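Local coordinates for transcriptional regulator, IclR family (Alicyclobacillus acidocaldarius subsp. acidocaldarius, PDB 5TJJ), which probably binds DNA as a transcription factor, as members of the IclR family generally do, at residues Thr104-Lys109 with Val116-Ser121; Lys109-Asp114 with Gly136-Val141; Gln28-Glu33 with Ser64-Leu69; Glu55-Tyr60 with Gly70-Pro75. All coordinates share one frame; numbering follows the deposited sequence.

Contact 1 (Thr104-Lys109 with Val116-Ser121)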
loop_
_atom_site.group_PDB
_atom_site.type_symbol
_atom_site.label_atom_id
_atom_site.label_comp_id
_atom_site.label_asym_id
_atom_site.label_seq_id
_atom_site.Cartn_x
_atom_site.Cartn_y
_atom_site.Cartn_z
ATOM N N THR A 104 0.806 -25.483 15.080
ATOM C CA THR A 104 1.427 -24.191 15.341
ATOM C C THR A 104 1.916 -23.672 13.992
ATOM O O THR A 104 2.554 -24.361 13.265
ATOM C CB THR A 104 2.537 -24.285 16.396
ATOM O OG1 THR A 104 1.932 -24.555 17.662
ATOM C CG2 THR A 104 3.342 -22.991 16.478
ATOM N N ALA A 105 1.574 -22.442 13.676
ATOM C CA ALA A 105 1.919 -21.844 12.409
ATOM C C ALA A 105 2.978 -20.768 12.629
ATOM O O ALA A 105 2.977 -20.074 13.641
ATOM C CB ALA A 105 0.672 -21.270 11.751
ATOM N N VAL A 106 3.885 -20.635 11.677
ATOM C CA VAL A 106 5.076 -19.845 11.865
ATOM C C VAL A 106 5.419 -19.069 10.598
ATOM O O VAL A 106 5.313 -19.583 9.469
ATOM C CB VAL A 106 6.222 -20.765 12.294
ATOM C CG1 VAL A 106 7.562 -20.048 12.225
ATOM C CG2 VAL A 106 5.992 -21.254 13.711
ATOM N N LEU A 107 5.845 -17.826 10.795
ATOM C CA LEU A 107 6.237 -16.956 9.691
ATOM C C LEU A 107 7.775 -16.811 9.679
ATOM O O LEU A 107 8.351 -16.252 10.613
ATOM C CB LEU A 107 5.535 -15.598 9.839
ATOM C CG LEU A 107 5.836 -14.543 8.796
ATOM C CD1 LEU A 107 5.460 -15.036 7.403
ATOM C CD2 LEU A 107 5.094 -13.263 9.145
ATOM N N VAL A 108 8.413 -17.294 8.607
ATOM C CA VAL A 108 9.881 -17.332 8.487
ATOM C C VAL A 108 10.390 -16.315 7.459
ATOM O O VAL A 108 9.856 -16.212 6.360
ATOM C CB VAL A 108 10.342 -18.725 8.057
ATOM C CG1 VAL A 108 11.829 -18.864 8.255
ATOM C CG2 VAL A 108 9.565 -19.793 8.826
ATOM N N LYS A 109 11.457 -15.606 7.791
ATOM C CA LYS A 109 11.982 -14.571 6.901
ATOM C C LYS A 109 13.435 -14.818 6.594
ATOM O O LYS A 109 14.202 -15.180 7.471
ATOM C CB LYS A 109 11.858 -13.232 7.581
ATOM C CG LYS A 109 12.668 -12.135 6.950
ATOM C CD LYS A 109 12.177 -10.806 7.443
ATOM C CE LYS A 109 13.046 -9.693 6.908
ATOM N NZ LYS A 109 12.321 -8.425 7.155
ATOM N N VAL A 116 17.959 -17.801 8.210
ATOM C CA VAL A 116 16.536 -17.456 8.247
ATOM C C VAL A 116 16.154 -17.205 9.683
ATOM O O VAL A 116 16.853 -17.685 10.583
ATOM C CB VAL A 116 15.644 -18.560 7.646
ATOM C CG1 VAL A 116 15.965 -18.746 6.163
ATOM C CG2 VAL A 116 15.789 -19.876 8.358
ATOM N N ILE A 117 15.038 -16.502 9.893
ATOM C CA ILE A 117 14.571 -16.175 11.241
ATOM C C ILE A 117 13.038 -16.290 11.388
ATOM O O ILE A 117 12.280 -15.890 10.496
ATOM C CB ILE A 117 15.106 -14.791 11.668
ATOM C CG1 ILE A 117 14.836 -14.505 13.137
ATOM C CG2 ILE A 117 14.526 -13.675 10.821
ATOM C CD1 ILE A 117 15.404 -13.171 13.613
ATOM N N TYR A 118 12.592 -16.872 12.505
ATOM C CA TYR A 118 11.185 -16.791 12.902
ATOM C C TYR A 118 10.839 -15.347 13.292
ATOM O O TYR A 118 11.496 -14.761 14.151
ATOM C CB TYR A 118 10.901 -17.703 14.090
ATOM C CG TYR A 118 10.886 -19.192 13.823
ATOM C CD1 TYR A 118 10.948 -19.713 12.526
ATOM C CD2 TYR A 118 10.780 -20.093 14.887
ATOM C CE1 TYR A 118 10.917 -21.075 12.295
ATOM C CE2 TYR A 118 10.736 -21.471 14.671
ATOM C CZ TYR A 118 10.801 -21.963 13.361
ATOM O OH TYR A 118 10.771 -23.336 13.091
ATOM N N ILE A 119 9.838 -14.771 12.635
ATOM C CA ILE A 119 9.372 -13.411 12.952
ATOM C C ILE A 119 7.958 -13.352 13.550
ATOM O O ILE A 119 7.506 -12.306 13.942
ATOM C CB ILE A 119 9.521 -12.466 11.745
ATOM C CG1 ILE A 119 8.699 -12.927 10.555
ATOM C CG2 ILE A 119 10.980 -12.371 11.308
ATOM C CD1 ILE A 119 8.451 -11.816 9.537
ATOM N N GLY A 120 7.275 -14.477 13.660
ATOM C CA GLY A 120 5.956 -14.507 14.288
ATOM C C GLY A 120 5.454 -15.934 14.343
ATOM O O GLY A 120 5.914 -16.758 13.578
ATOM N N SER A 121 4.557 -16.221 15.283
ATOM C CA SER A 121 3.893 -17.511 15.376
ATOM C C SER A 121 2.470 -17.344 15.854
ATOM O O SER A 121 2.097 -16.311 16.354
ATOM C CB SER A 121 4.623 -18.453 16.344
ATOM O OG SER A 121 4.471 -17.980 17.668
#
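I117 O takes the backbone N-H of K109, with N 2.8 Å from the oxygen, and V108 CA also points a hydrogen at this oxygen. The N-H of I117 answers to K109 O, which makes K109 and I117 a hydrogen-bonded antiparallel pair. Farther along, L107 O receives I119 N at 2.9 Å with the donor nearly in line with the C=O, whereas L107 N turns to G120 O. Two residues thus stand opposite one, the definition of a beta bulge, and the psi of I119 (-3°) departs from strand values accordingly. Beyond it V106 pairs with S121. On the face of V106, V108 and Y118, V106 CG1, anti to the backbone N (chi1 168°), lies over the tyrosine ring 3.6 Å from its centroid, a CH-pi contact displaced toward the rim. V108 CG2 meets CE1 of the same Y118 ring at 3.9 Å. An alanine at Y118 would probably leave V106 CG1 without the ring it rests on and open a gap beside V108. On the other face L107 CD2 meets I119 CD1 at 3.7 Å. Helix 86-101 packs there through L91 and L94 on L107, while F146 and F150 of helix 144-151 press on V108 and V116, and strand 218-227 continues the sheet beyond 104-110 through backbone bonds to V106 and V108.

Contact 2 (Lys109-Asp114 with Gly136-Val141)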
loop_
_atom_site.group_PDB
_atom_site.type_symbol
_atom_site.label_atom_id
_atom_site.label_comp_id
_atom_site.label_asym_id
_atom_site.label_seq_id
_atom_site.Cartn_x
_atom_site.Cartn_y
_atom_site.Cartn_z
ATOM N N LYS A 109 11.457 -15.606 7.791
ATOM C CA LYS A 109 11.982 -14.571 6.901
ATOM C C LYS A 109 13.435 -14.818 6.594
ATOM O O LYS A 109 14.202 -15.180 7.471
ATOM C CB LYS A 109 11.858 -13.232 7.581
ATOM C CG LYS A 109 12.668 -12.135 6.950
ATOM C CD LYS A 109 12.177 -10.806 7.443
ATOM C CE LYS A 109 13.046 -9.693 6.908
ATOM N NZ LYS A 109 12.321 -8.425 7.155
ATOM N N ARG A 110 13.826 -14.526 5.370
ATOM C CA ARG A 110 15.208 -14.662 4.982
ATOM C C ARG A 110 16.072 -13.509 5.507
ATOM O O ARG A 110 15.644 -12.360 5.514
ATOM C CB ARG A 110 15.316 -14.705 3.476
ATOM C CG ARG A 110 16.576 -15.389 2.997
ATOM C CD ARG A 110 16.886 -15.045 1.558
ATOM N NE ARG A 110 16.090 -15.828 0.623
ATOM C CZ ARG A 110 16.518 -16.902 -0.052
ATOM N NH1 ARG A 110 15.666 -17.506 -0.885
ATOM N NH2 ARG A 110 17.769 -17.390 0.096
ATOM N N LEU A 111 17.281 -13.840 5.965
ATOM C CA LEU A 111 18.308 -12.839 6.269
ATOM C C LEU A 111 19.465 -12.974 5.303
ATOM O O LEU A 111 19.519 -13.901 4.490
ATOM C CB LEU A 111 18.818 -12.987 7.702
ATOM C CG LEU A 111 17.770 -12.804 8.793
ATOM C CD1 LEU A 111 18.366 -13.143 10.141
ATOM C CD2 LEU A 111 17.205 -11.402 8.791
ATOM N N ARG A 112 20.389 -12.031 5.395
ATOM C CA ARG A 112 21.679 -12.168 4.746
ATOM C C ARG A 112 22.515 -13.271 5.434
ATOM O O ARG A 112 22.258 -13.665 6.566
ATOM C CB ARG A 112 22.426 -10.819 4.709
ATOM C CG ARG A 112 21.702 -9.740 3.902
ATOM C CD ARG A 112 22.399 -8.379 3.932
ATOM N NE ARG A 112 23.137 -8.064 2.693
ATOM C CZ ARG A 112 24.452 -8.247 2.475
ATOM N NH1 ARG A 112 25.250 -8.789 3.410
ATOM N NH2 ARG A 112 24.975 -7.889 1.296
ATOM N N ASP A 113 23.483 -13.788 4.694
ATOM C CA ASP A 113 24.470 -14.730 5.169
ATOM C C ASP A 113 23.889 -16.105 5.528
ATOM O O ASP A 113 24.223 -16.702 6.548
ATOM C CB ASP A 113 25.314 -14.075 6.279
ATOM C CG ASP A 113 26.123 -12.862 5.754
ATOM O OD1 ASP A 113 26.050 -12.540 4.528
ATOM O OD2 ASP A 113 26.846 -12.242 6.570
ATOM N N ASP A 114 23.051 -16.602 4.621
ATOM C CA ASP A 114 22.498 -17.961 4.658
ATOM C C ASP A 114 21.734 -18.300 5.946
ATOM O O ASP A 114 21.734 -19.440 6.374
ATOM C CB ASP A 114 23.598 -18.988 4.371
ATOM C CG ASP A 114 24.253 -18.792 2.990
ATOM O OD1 ASP A 114 23.550 -18.489 1.996
ATOM O OD2 ASP A 114 25.486 -18.964 2.887
ATOM N N GLY A 136 12.509 -14.898 16.912
ATOM C CA GLY A 136 13.897 -14.462 16.932
ATOM C C GLY A 136 14.923 -15.555 16.698
ATOM O O GLY A 136 16.065 -15.252 16.370
ATOM N N GLN A 137 14.538 -16.820 16.840
ATOM C CA GLN A 137 15.467 -17.899 16.559
ATOM C C GLN A 137 15.849 -17.908 15.084
ATOM O O GLN A 137 14.979 -17.828 14.211
ATOM C CB GLN A 137 14.894 -19.257 16.944
ATOM C CG GLN A 137 15.980 -20.303 17.210
ATOM C CD GLN A 137 15.429 -21.692 17.528
ATOM O OE1 GLN A 137 14.207 -21.915 17.568
ATOM N NE2 GLN A 137 16.331 -22.641 17.750
ATOM N N GLN A 138 17.149 -18.010 14.837
ATOM C CA GLN A 138 17.709 -18.059 13.512
ATOM C C GLN A 138 18.180 -19.460 13.195
ATOM O O GLN A 138 18.599 -20.195 14.084
ATOM C CB GLN A 138 18.889 -17.113 13.382
ATOM C CG GLN A 138 18.630 -15.692 13.857
ATOM C CD GLN A 138 19.754 -14.746 13.471
ATOM O OE1 GLN A 138 20.388 -14.897 12.421
ATOM N NE2 GLN A 138 20.006 -13.770 14.313
ATOM N N PHE A 139 18.119 -19.806 11.915
ATOM C CA PHE A 139 18.503 -21.120 11.416
ATOM C C PHE A 139 19.254 -20.978 10.099
ATOM O O PHE A 139 19.154 -19.944 9.432
ATOM C CB PHE A 139 17.266 -21.945 11.099
ATOM C CG PHE A 139 16.295 -22.040 12.218
ATOM C CD1 PHE A 139 16.411 -23.035 13.161
ATOM C CD2 PHE A 139 15.242 -21.142 12.310
ATOM C CE1 PHE A 139 15.498 -23.141 14.196
ATOM C CE2 PHE A 139 14.319 -21.243 13.330
ATOM C CZ PHE A 139 14.447 -22.243 14.280
ATOM N N PRO A 140 19.977 -22.033 9.700
ATOM C CA PRO A 140 20.535 -22.016 8.360
ATOM C C PRO A 140 19.429 -22.136 7.318
ATOM O O PRO A 140 18.410 -22.813 7.557
ATOM C CB PRO A 140 21.426 -23.254 8.337
ATOM C CG PRO A 140 20.751 -24.178 9.285
ATOM C CD PRO A 140 20.297 -23.289 10.406
ATOM N N VAL A 141 19.647 -21.463 6.191
ATOM C CA VAL A 141 18.728 -21.443 5.064
ATOM C C VAL A 141 18.407 -22.821 4.470
ATOM O O VAL A 141 17.360 -22.962 3.853
ATOM C CB VAL A 141 19.222 -20.494 3.930
ATOM C CG1 VAL A 141 20.497 -21.031 3.249
ATOM C CG2 VAL A 141 18.104 -20.213 2.909
#
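V141 and D114 meet through backbone and side chain together. V141 N donates to D114 O at 2.9 Å, with an N-H...O angle of 158°, and the donor stands above the carbonyl plane. The same oxygen is approached by P140 CA at 3.5 Å in a CA-H...O contact, so two consecutive residues converge on one acceptor. The branches of V141 divide the remaining work. CG1, placed between the backbone N and the carbonyl carbon (chi1 68°), touches D114 CB at 3.9 Å; CG2, anti to the backbone N, reaches toward R110 NH2 at 4.0 Å. The polar ends of these neighbours are engaged elsewhere: D114 OD1 forms a salt bridge with R161, and R110 NH2 one with D154.

D113 and D114 both have positive phi, which turns the chain in the loop that joins strands 104-110 and 115-122 into a beta hairpin. Strand 138-140 runs antiparallel to 115-122 at the margin of the six-stranded sheet, with F139 and V116 bonded through their backbones, and the hairpin loop therefore comes up against the residues where this strand ends. L111 makes the more exposed half of the contact. Its CD1 meets Q138 OE1 at 3.5 Å, the two side chains crossing at about a right angle, in van der Waals contact only. L111 also rests on I117, and Q138 on R115, both from strand 115-122.

Contact 3 (Gln28-Glu33 with Ser64-Leu69)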
loop_
_atom_site.group_PDB
_atom_site.type_symbol
_atom_site.label_atom_id
_atom_site.label_comp_id
_atom_site.label_asym_id
_atom_site.label_seq_id
_atom_site.Cartn_x
_atom_site.Cartn_y
_atom_site.Cartn_z
ATOM N N GLN A 28 0.213 1.291 -18.698
ATOM C CA GLN A 28 -0.497 2.239 -19.569
ATOM C C GLN A 28 -1.223 1.419 -20.650
ATOM O O GLN A 28 -0.599 0.999 -21.646
ATOM C CB GLN A 28 0.471 3.247 -20.208
ATOM C CG GLN A 28 1.202 4.147 -19.221
ATOM C CD GLN A 28 0.351 5.252 -18.599
ATOM O OE1 GLN A 28 -0.743 5.599 -19.079
ATOM N NE2 GLN A 28 0.866 5.829 -17.512
ATOM N N SER A 29 -2.529 1.195 -20.445
ATOM C CA SER A 29 -3.305 0.262 -21.285
ATOM C C SER A 29 -4.520 0.908 -21.951
ATOM O O SER A 29 -5.273 1.632 -21.289
ATOM C CB SER A 29 -3.747 -0.921 -20.433
ATOM O OG SER A 29 -2.637 -1.719 -20.082
ATOM N N THR A 30 -4.711 0.652 -23.251
ATOM C CA THR A 30 -5.910 1.142 -23.947
ATOM C C THR A 30 -7.126 0.334 -23.500
ATOM O O THR A 30 -6.992 -0.741 -22.888
ATOM C CB THR A 30 -5.831 1.070 -25.491
ATOM O OG1 THR A 30 -5.847 -0.302 -25.923
ATOM C CG2 THR A 30 -4.599 1.781 -26.007
ATOM N N LEU A 31 -8.307 0.865 -23.820
ATOM C CA LEU A 31 -9.560 0.243 -23.456
ATOM C C LEU A 31 -9.607 -1.158 -24.071
ATOM O O LEU A 31 -9.960 -2.112 -23.379
ATOM C CB LEU A 31 -10.747 1.115 -23.881
ATOM C CG LEU A 31 -12.166 0.558 -23.751
ATOM C CD1 LEU A 31 -12.446 0.234 -22.301
ATOM C CD2 LEU A 31 -13.202 1.523 -24.305
ATOM N N THR A 32 -9.207 -1.287 -25.341
ATOM C CA THR A 32 -9.225 -2.576 -26.039
ATOM C C THR A 32 -8.350 -3.605 -25.324
ATOM O O THR A 32 -8.809 -4.698 -24.995
ATOM C CB THR A 32 -8.764 -2.437 -27.507
ATOM O OG1 THR A 32 -9.669 -1.580 -28.194
ATOM C CG2 THR A 32 -8.715 -3.793 -28.236
ATOM N N GLU A 33 -7.098 -3.249 -25.079
ATOM C CA GLU A 33 -6.164 -4.145 -24.408
ATOM C C GLU A 33 -6.731 -4.629 -23.052
ATOM O O GLU A 33 -6.693 -5.825 -22.739
ATOM C CB GLU A 33 -4.823 -3.440 -24.219
ATOM C CG GLU A 33 -4.088 -3.101 -25.528
ATOM C CD GLU A 33 -2.857 -2.223 -25.325
ATOM O OE1 GLU A 33 -2.823 -1.424 -24.350
ATOM O OE2 GLU A 33 -1.915 -2.338 -26.151
ATOM N N SER A 64 -2.501 9.389 -25.815
ATOM C CA SER A 64 -2.253 7.978 -26.144
ATOM C C SER A 64 -3.478 7.097 -25.956
ATOM O O SER A 64 -3.480 5.954 -26.407
ATOM C CB SER A 64 -1.169 7.436 -25.221
ATOM O OG SER A 64 -1.622 7.510 -23.877
ATOM N N ARG A 65 -4.482 7.615 -25.237
ATOM C CA ARG A 65 -5.760 6.929 -24.964
ATOM C C ARG A 65 -5.596 5.747 -24.016
ATOM O O ARG A 65 -6.336 4.760 -24.100
ATOM C CB ARG A 65 -6.463 6.486 -26.261
ATOM C CG ARG A 65 -6.455 7.500 -27.422
ATOM C CD ARG A 65 -7.619 8.498 -27.418
ATOM N NE ARG A 65 -8.935 7.848 -27.361
ATOM C CZ ARG A 65 -9.504 7.146 -28.350
ATOM N NH1 ARG A 65 -8.879 6.963 -29.509
ATOM N NH2 ARG A 65 -10.708 6.607 -28.168
ATOM N N ARG A 66 -4.643 5.878 -23.094
ATOM C CA ARG A 66 -4.266 4.807 -22.169
ATOM C C ARG A 66 -4.625 5.162 -20.740
ATOM O O ARG A 66 -4.517 6.323 -20.329
ATOM C CB ARG A 66 -2.780 4.515 -22.250
ATOM C CG ARG A 66 -2.406 3.777 -23.511
ATOM C CD ARG A 66 -0.923 3.837 -23.838
ATOM N NE ARG A 66 -0.678 3.213 -25.141
ATOM C CZ ARG A 66 -0.593 1.901 -25.369
ATOM N NH1 ARG A 66 -0.704 1.020 -24.376
ATOM N NH2 ARG A 66 -0.391 1.465 -26.601
ATOM N N TYR A 67 -5.048 4.130 -20.003
ATOM C CA TYR A 67 -5.438 4.227 -18.610
ATOM C C TYR A 67 -4.319 3.680 -17.731
ATOM O O TYR A 67 -3.544 2.801 -18.140
ATOM C CB TYR A 67 -6.727 3.419 -18.346
ATOM C CG TYR A 67 -7.960 3.905 -19.097
ATOM C CD1 TYR A 67 -8.827 4.844 -18.532
ATOM C CD2 TYR A 67 -8.263 3.427 -20.372
ATOM C CE1 TYR A 67 -9.967 5.281 -19.216
ATOM C CE2 TYR A 67 -9.385 3.874 -21.063
ATOM C CZ TYR A 67 -10.242 4.797 -20.482
ATOM O OH TYR A 67 -11.355 5.245 -21.179
ATOM N N SER A 68 -4.264 4.179 -16.502
ATOM C CA SER A 68 -3.245 3.782 -15.559
ATOM C C SER A 68 -3.760 3.964 -14.163
ATOM O O SER A 68 -4.782 4.642 -13.958
ATOM C CB SER A 68 -2.001 4.641 -15.744
ATOM O OG SER A 68 -2.361 6.009 -15.731
ATOM N N LEU A 69 -3.054 3.347 -13.214
ATOM C CA LEU A 69 -3.371 3.538 -11.797
ATOM C C LEU A 69 -3.384 5.012 -11.419
ATOM O O LEU A 69 -2.419 5.718 -11.658
ATOM C CB LEU A 69 -2.385 2.797 -10.906
ATOM C CG LEU A 69 -2.464 1.266 -10.956
ATOM C CD1 LEU A 69 -1.542 0.645 -9.923
ATOM C CD2 LEU A 69 -3.886 0.761 -10.742
#
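S29 and Y67 supply the backbone bonds, forming a hydrogen-bonded antiparallel pair. Y67 N donates to S29 O at 2.8 Å, and S29 N to Y67 O at 3.0 Å. This short pairing attaches the weakly bonded strand 29-30 to strand 66-69, whose other neighbour is 58-61: the three-stranded sheet of a winged helix-turn-helix domain.

The charged interactions gather at R66. Its chain runs extended from CG to NE, and NH1 donates to Q28 O at 2.7 Å, with the oxygen close to the guanidinium plane. E33 OE1 makes a salt bridge to the same NH1 at 3.2 Å, the carboxylate and guanidinium planes lying 62° apart. This carboxylate oxygen also accepts from T30 N at 3.0 Å. A weak return bond from E33 N to T30 OG1 completes a capping box at the start of helix 31-38.

Van der Waals contacts make up the rest. T30 CG2 stands over the centre of the R66 guanidinium, 4.1 Å above its plane, and the amide of Q28, bent back at chi2 (-74°), lies against S68 CB. L31 CB and Y67 CE2 form an apolar contact, the leucine carbon oblique to the ring.

One carboxylate oxygen thus serves both the helix cap and the arginine, while NH1 is shared between a carbonyl and a carboxylate. The positive charge is probably offset in part by E33, which would couple the first turn of the helix electrostatically to the sheet.

Contact 4 (Glu55-Tyr60 with Gly70-Pro75)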
loop_
_atom_site.group_PDB
_atom_site.type_symbol
_atom_site.label_atom_id
_atom_site.label_comp_id
_atom_site.label_asym_id
_atom_site.label_seq_id
_atom_site.Cartn_x
_atom_site.Cartn_y
_atom_site.Cartn_z
ATOM N N GLU A 55 -13.313 9.274 -9.543
ATOM C CA GLU A 55 -12.862 9.249 -8.154
ATOM C C GLU A 55 -11.333 9.311 -8.018
ATOM O O GLU A 55 -10.838 9.249 -6.894
ATOM C CB GLU A 55 -13.394 7.988 -7.441
ATOM C CG GLU A 55 -14.907 7.718 -7.565
ATOM C CD GLU A 55 -15.791 8.464 -6.546
ATOM O OE1 GLU A 55 -15.279 9.318 -5.756
ATOM O OE2 GLU A 55 -17.029 8.179 -6.530
ATOM N N ASP A 56 -10.599 9.440 -9.135
ATOM C CA ASP A 56 -9.126 9.535 -9.174
ATOM C C ASP A 56 -8.400 8.206 -8.768
ATOM O O ASP A 56 -7.219 8.219 -8.384
ATOM C CB ASP A 56 -8.620 10.747 -8.360
ATOM C CG ASP A 56 -9.143 12.126 -8.907
ATOM O OD1 ASP A 56 -8.557 12.593 -9.901
ATOM O OD2 ASP A 56 -10.111 12.757 -8.352
ATOM N N PHE A 57 -9.102 7.070 -8.865
ATOM C CA PHE A 57 -8.511 5.748 -8.673
ATOM C C PHE A 57 -7.837 5.235 -9.963
ATOM O O PHE A 57 -6.991 4.331 -9.914
ATOM C CB PHE A 57 -9.573 4.734 -8.246
ATOM C CG PHE A 57 -10.009 4.832 -6.794
ATOM C CD1 PHE A 57 -9.885 5.996 -6.045
ATOM C CD2 PHE A 57 -10.645 3.748 -6.201
ATOM C CE1 PHE A 57 -10.345 6.049 -4.721
ATOM C CE2 PHE A 57 -11.105 3.801 -4.879
ATOM C CZ PHE A 57 -10.951 4.949 -4.134
ATOM N N VAL A 58 -8.223 5.814 -11.106
ATOM C CA VAL A 58 -7.606 5.558 -12.416
ATOM C C VAL A 58 -7.313 6.904 -13.062
ATOM O O VAL A 58 -8.001 7.878 -12.776
ATOM C CB VAL A 58 -8.566 4.705 -13.300
ATOM C CG1 VAL A 58 -8.275 4.852 -14.790
ATOM C CG2 VAL A 58 -8.507 3.235 -12.873
ATOM N N SER A 59 -6.303 6.985 -13.921
ATOM C CA SER A 59 -6.196 8.154 -14.820
ATOM C C SER A 59 -6.159 7.764 -16.269
ATOM O O SER A 59 -5.910 6.623 -16.625
ATOM C CB SER A 59 -5.027 9.086 -14.472
ATOM O OG SER A 59 -3.961 8.387 -13.887
ATOM N N TYR A 60 -6.444 8.754 -17.099
ATOM C CA TYR A 60 -6.530 8.587 -18.543
ATOM C C TYR A 60 -5.647 9.674 -19.169
ATOM O O TYR A 60 -5.616 10.809 -18.709
ATOM C CB TYR A 60 -8.000 8.697 -18.966
ATOM C CG TYR A 60 -8.263 8.610 -20.453
ATOM C CD1 TYR A 60 -8.133 7.398 -21.129
ATOM C CD2 TYR A 60 -8.677 9.729 -21.184
ATOM C CE1 TYR A 60 -8.389 7.292 -22.479
ATOM C CE2 TYR A 60 -8.932 9.629 -22.543
ATOM C CZ TYR A 60 -8.784 8.406 -23.187
ATOM O OH TYR A 60 -9.014 8.276 -24.554
ATOM N N GLY A 70 -4.490 5.463 -10.825
ATOM C CA GLY A 70 -4.645 6.857 -10.420
ATOM C C GLY A 70 -4.008 7.178 -9.069
ATOM O O GLY A 70 -3.719 6.266 -8.290
ATOM N N PRO A 71 -3.838 8.473 -8.763
ATOM C CA PRO A 71 -3.083 8.876 -7.576
ATOM C C PRO A 71 -3.749 8.680 -6.205
ATOM O O PRO A 71 -3.046 8.681 -5.204
ATOM C CB PRO A 71 -2.805 10.361 -7.828
ATOM C CG PRO A 71 -3.938 10.834 -8.703
ATOM C CD PRO A 71 -4.354 9.634 -9.513
ATOM N N TYR A 72 -5.057 8.511 -6.148
ATOM C CA TYR A 72 -5.740 8.303 -4.871
ATOM C C TYR A 72 -5.320 6.981 -4.212
ATOM O O TYR A 72 -5.324 6.858 -2.983
ATOM C CB TYR A 72 -7.285 8.342 -5.025
ATOM C CG TYR A 72 -7.976 8.993 -3.867
ATOM C CD1 TYR A 72 -7.955 8.408 -2.597
ATOM C CD2 TYR A 72 -8.619 10.215 -4.018
ATOM C CE1 TYR A 72 -8.567 9.022 -1.514
ATOM C CE2 TYR A 72 -9.241 10.838 -2.944
ATOM C CZ TYR A 72 -9.215 10.234 -1.697
ATOM O OH TYR A 72 -9.820 10.847 -0.629
ATOM N N LEU A 73 -4.912 6.006 -5.014
ATOM C CA LEU A 73 -4.435 4.728 -4.468
ATOM C C LEU A 73 -3.146 4.869 -3.617
ATOM O O LEU A 73 -2.866 4.035 -2.762
ATOM C CB LEU A 73 -4.239 3.721 -5.610
ATOM C CG LEU A 73 -5.504 3.488 -6.461
ATOM C CD1 LEU A 73 -5.202 2.638 -7.677
ATOM C CD2 LEU A 73 -6.622 2.888 -5.625
ATOM N N ILE A 74 -2.381 5.934 -3.806
ATOM C CA ILE A 74 -1.139 6.093 -3.049
ATOM C C ILE A 74 -1.393 6.368 -1.543
ATOM O O ILE A 74 -0.792 5.696 -0.688
ATOM C CB ILE A 74 -0.202 7.119 -3.707
ATOM C CG1 ILE A 74 0.200 6.634 -5.099
ATOM C CG2 ILE A 74 1.056 7.335 -2.877
ATOM C CD1 ILE A 74 0.693 7.732 -6.040
ATOM N N PRO A 75 -2.261 7.346 -1.214
ATOM C CA PRO A 75 -2.538 7.556 0.206
ATOM C C PRO A 75 -3.412 6.480 0.806
ATOM O O PRO A 75 -3.260 6.200 1.956
ATOM C CB PRO A 75 -3.202 8.943 0.253
ATOM C CG PRO A 75 -3.748 9.133 -1.122
ATOM C CD PRO A 75 -2.770 8.471 -2.022
#
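F57 O accepts the N-H of G70 at 2.9 Å, the donor standing well above the carbonyl plane, and this marks the tight side of the contact. V58 and G70 come so close, 3.8 Å between their CA atoms, that a side chain on G70 would run into the D56-V58 backbone. D56 O next takes Y72 N at 3.1 Å. The F57 ring, its CG anti to the carbonyl carbon (chi1 -76°), has L73 CD2 over one face, 4.0 Å above the plane. Its CD1 meets Y72 CB at 3.6 Å, while the F57 and Y72 rings meet obliquely with planes at 48°. An alanine at F57 would probably open a gap beneath L73 CD2 and leave Y72 CB without the ring atoms it meets.

Toward the partly exposed side the packing is sparser: S59 OG approaches G70 CA only to 3.9 Å, and E55 O lies 3.8 Å from Y72 CD2. The second subunit also packs on this contact: its K19 makes a salt bridge with E55, and its Q138 bonds Y72 OH. D56 closes helix 42-54 in a Schellman motif, and a type I turn from G70 to L73 leads toward helix 73-83, the two ends of the wing hairpin in a winged helix-turn-helix domain.

Contacts 1 and 4 are buried, contacts 2 and 3 only partly so. Contacts 1 and 2 share K109 and one sheet: the first joins its neighbouring strands, and the second brings the hairpin loop against the outermost strand 138-140, with Y118 O and G136 N 2.9 Å apart where they meet. Contacts 3 and 4 likewise share the small winged-helix sheet, S68 O lying 2.8 Å from S59 N. The two pairs belong to separate parts of the chain, contacts 1 and 3 being centred about 41 Å apart. Aliphatic and aromatic packing marks contacts 1 and 4; charge matters more at contact 3, and at contact 2 the charged groups of R110 and D114 find their partners outside it.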